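Local coordinates for protein TYPE-2 restriction enzyme ngomiv (Neisseria gonorrhoeae, PDB 4ABT) that recognises the double-stranded DNA sequence 5'-GCCGGC-3' and cuts it after the first G as a magnesium-dependent homotetrameric type IIF restriction endonuclease, at the interface of chains A and B. Residues are numbered along the deposited sequence; one frame, centred on the assembly and turned at random. Chains: chain A/B, TYPE-2 restriction enzyme ngomiv.

The interface of chains A and B. Residues chain A 152-153, 157, 159-160; chain B 83-84, 86, 282.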
ATOM      1  N   GLU A 152     -28.134  22.180 -15.234  1.00 26.43           N
ATOM      2  CA  GLU A 152     -28.415  20.781 -15.251  1.00 27.89           C
ATOM      3  C   GLU A 152     -28.484  20.190 -13.814  1.00 28.12           C
ATOM      4  O   GLU A 152     -29.324  19.337 -13.540  1.00 28.69           O
ATOM      5  CB  GLU A 152     -27.407  20.106 -16.157  1.00 29.03           C
ATOM      6  CG  GLU A 152     -28.048  19.013 -16.979  1.00 31.63           C
ATOM      7  CD  GLU A 152     -27.905  17.814 -16.221  1.00 34.59           C
ATOM      8  OE1 GLU A 152     -26.784  17.720 -15.614  1.00 39.34           O
ATOM      9  OE2 GLU A 152     -28.874  17.046 -16.159  1.00 31.97           O
ATOM     10  N   ILE A 153     -27.647  20.677 -12.897  1.00 28.44           N
ATOM     11  CA  ILE A 153     -27.788  20.350 -11.457  1.00 28.67           C
ATOM     12  C   ILE A 153     -29.167  20.841 -10.983  1.00 29.14           C
ATOM     13  O   ILE A 153     -29.908  20.107 -10.303  1.00 29.12           O
ATOM     14  CB  ILE A 153     -26.665  21.009 -10.609  1.00 28.33           C
ATOM     15  CG1 ILE A 153     -25.294  20.440 -10.955  1.00 28.25           C
ATOM     16  CG2 ILE A 153     -26.902  20.811  -9.118  1.00 29.45           C
ATOM     17  CD1 ILE A 153     -24.136  21.308 -10.463  1.00 22.62           C
ATOM     18  N   GLU A 157     -34.977  21.369  -9.812  1.00 25.87           N
ATOM     19  CA  GLU A 157     -35.121  22.034  -8.518  1.00 24.61           C
ATOM     20  C   GLU A 157     -34.030  23.090  -8.332  1.00 23.10           C
ATOM     21  O   GLU A 157     -32.979  23.014  -8.949  1.00 22.14           O
ATOM     22  CB  GLU A 157     -35.044  21.018  -7.370  1.00 23.95           C
ATOM     23  CG  GLU A 157     -36.361  20.499  -6.979  1.00 25.59           C
ATOM     24  CD  GLU A 157     -36.316  19.294  -6.047  1.00 28.84           C
ATOM     25  OE1 GLU A 157     -35.448  18.401  -6.239  1.00 29.65           O
ATOM     26  OE2 GLU A 157     -37.190  19.240  -5.131  1.00 31.13           O
ATOM     27  N   LEU A 159     -31.396  23.695  -6.516  1.00 19.47           N
ATOM     28  CA  LEU A 159     -30.487  23.001  -5.577  1.00 19.51           C
ATOM     29  C   LEU A 159     -29.310  23.847  -5.046  1.00 19.25           C
ATOM     30  O   LEU A 159     -29.006  23.845  -3.834  1.00 17.35           O
ATOM     31  CB  LEU A 159     -29.920  21.706  -6.205  1.00 19.12           C
ATOM     32  CG  LEU A 159     -30.898  20.588  -6.605  1.00 19.29           C
ATOM     33  CD1 LEU A 159     -30.154  19.317  -7.116  1.00 17.65           C
ATOM     34  CD2 LEU A 159     -31.787  20.246  -5.443  1.00 17.89           C
ATOM     35  N   VAL A 160     -28.650  24.547  -5.976  1.00 19.20           N
ATOM     36  CA  VAL A 160     -27.424  25.263  -5.693  1.00 19.33           C
ATOM     37  C   VAL A 160     -27.472  26.667  -6.316  1.00 20.64           C
ATOM     38  O   VAL A 160     -28.075  26.841  -7.387  1.00 22.42           O
ATOM     39  CB  VAL A 160     -26.188  24.561  -6.310  1.00 18.49           C
ATOM     40  CG1 VAL A 160     -25.852  23.294  -5.614  1.00 17.47           C
ATOM     41  CG2 VAL A 160     -26.363  24.344  -7.813  1.00 17.97           C
TER
ATOM     42  N   LYS B  83     -31.739  14.168  -4.281  1.00 21.24           N
ATOM     43  CA  LYS B  83     -32.098  15.211  -5.247  1.00 21.26           C
ATOM     44  C   LYS B  83     -31.206  15.155  -6.463  1.00 21.61           C
ATOM     45  O   LYS B  83     -31.448  15.893  -7.418  1.00 22.48           O
ATOM     46  CB  LYS B  83     -32.033  16.599  -4.615  1.00 21.20           C
ATOM     47  CG  LYS B  83     -33.251  16.872  -3.704  1.00 23.15           C
ATOM     48  CD  LYS B  83     -32.955  17.937  -2.641  1.00 25.95           C
ATOM     49  N   LEU B  84     -30.185  14.289  -6.436  1.00 20.67           N
ATOM     50  CA  LEU B  84     -29.269  14.145  -7.560  1.00 20.85           C
ATOM     51  C   LEU B  84     -29.593  12.960  -8.484  1.00 20.67           C
ATOM     52  O   LEU B  84     -28.747  12.494  -9.240  1.00 21.08           O
ATOM     53  CB  LEU B  84     -27.818  14.120  -7.070  1.00 19.72           C
ATOM     54  CG  LEU B  84     -27.566  15.447  -6.339  1.00 20.86           C
ATOM     55  CD1 LEU B  84     -26.305  15.353  -5.451  1.00 17.11           C
ATOM     56  CD2 LEU B  84     -27.478  16.610  -7.338  1.00 18.60           C
ATOM     57  N   HIS B  86     -31.079  12.680 -11.301  1.00 21.65           N
ATOM     58  CA  HIS B  86     -30.847  12.905 -12.760  1.00 21.24           C
ATOM     59  C   HIS B  86     -29.374  12.950 -13.149  1.00 20.99           C
ATOM     60  O   HIS B  86     -29.032  12.935 -14.347  1.00 22.78           O
ATOM     61  CB  HIS B  86     -31.526  14.213 -13.215  1.00 21.22           C
ATOM     62  CG  HIS B  86     -31.031  15.415 -12.478  1.00 22.97           C
ATOM     63  ND1 HIS B  86     -31.143  15.546 -11.101  1.00 25.11           N
ATOM     64  CD2 HIS B  86     -30.355  16.506 -12.908  1.00 24.48           C
ATOM     65  CE1 HIS B  86     -30.580  16.678 -10.723  1.00 23.59           C
ATOM     66  NE2 HIS B  86     -30.103  17.285 -11.799  1.00 25.18           N
ATOM     67  N   LEU B 282     -22.951  16.128  -3.999  1.00 15.50           N
ATOM     68  CA  LEU B 282     -22.530  16.187  -5.376  1.00 16.50           C
ATOM     69  C   LEU B 282     -21.282  15.362  -5.627  1.00 17.23           C
ATOM     70  O   LEU B 282     -21.161  14.792  -6.730  1.00 16.71           O
ATOM     71  CB  LEU B 282     -22.329  17.626  -5.877  1.00 16.40           C
ATOM     72  CG  LEU B 282     -23.585  18.189  -6.549  1.00 19.29           C
ATOM     73  CD1 LEU B 282     -23.556  19.695  -6.527  1.00 21.15           C
ATOM     74  CD2 LEU B 282     -23.720  17.693  -7.987  1.00 16.72           C
TER
HETATM   75  O   HOH W   1     -33.356  17.751  -8.339  1.00 20.86           O
HETATM   76  O   HOH W   2     -27.501  14.326 -16.178  1.00 36.63           O
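With chi1 at 59°, B:His86 tucks its imidazole between its own backbone N and carbonyl carbon, a crowded rotamer, and the ring reaches into chain A tip first. A:Leu159 has CG anti to its carbonyl carbon, beside its backbone N (chi1 -62°), so its two methyls spread over B:Lys83 and B:Leu84.

Both hydrogen bonds of the ring go to backbone carbonyls. Its NE2 donates to the carbonyl O of A:Glu152 at 2.8 Å, lying in the carbonyl plane, with the acceptor close to the ring plane; the bond is bent, 124° at the hydrogen. The next carbonyl, A:Ile153 O, takes a weak second share of the same N-H at 3.2 Å from NE2. Meanwhile the A:Glu152 side chain, kinked about its CB-CG bond, runs antiparallel alongside the histidine, its carboxylate turned steeply to the ring and OE2 4.5 Å from NE2; its charge might favour a protonated imidazole. A water joins that OE2 to the backbone O of B:His86.

A few residues on, A:Leu159 crosses B:Lys83 obliquely: CD2 packs 3.7 Å from the lysine CB, while CD1 sits 3.8 Å from CD2 of B:Leu84. The lysine is modelled only to CD, so its aliphatic stem does the visible work. A:Glu157 crosses that stem at about a right angle, and a second water oxygen lies 3.0 Å from its OE1 and 2.8 Å from B:Lys83 O, linking the two.

More loosely, B:Leu282 CD1 faces A:Ile153 CD1 at 4.3 Å. The patch joins short helix 150-153 of chain A and the loop after it to the chain B segment following helix 62-81 and to helix 280-283 of chain B, near the C terminus; two-fold symmetry repeats it with the chains exchanged, within the homotetramer.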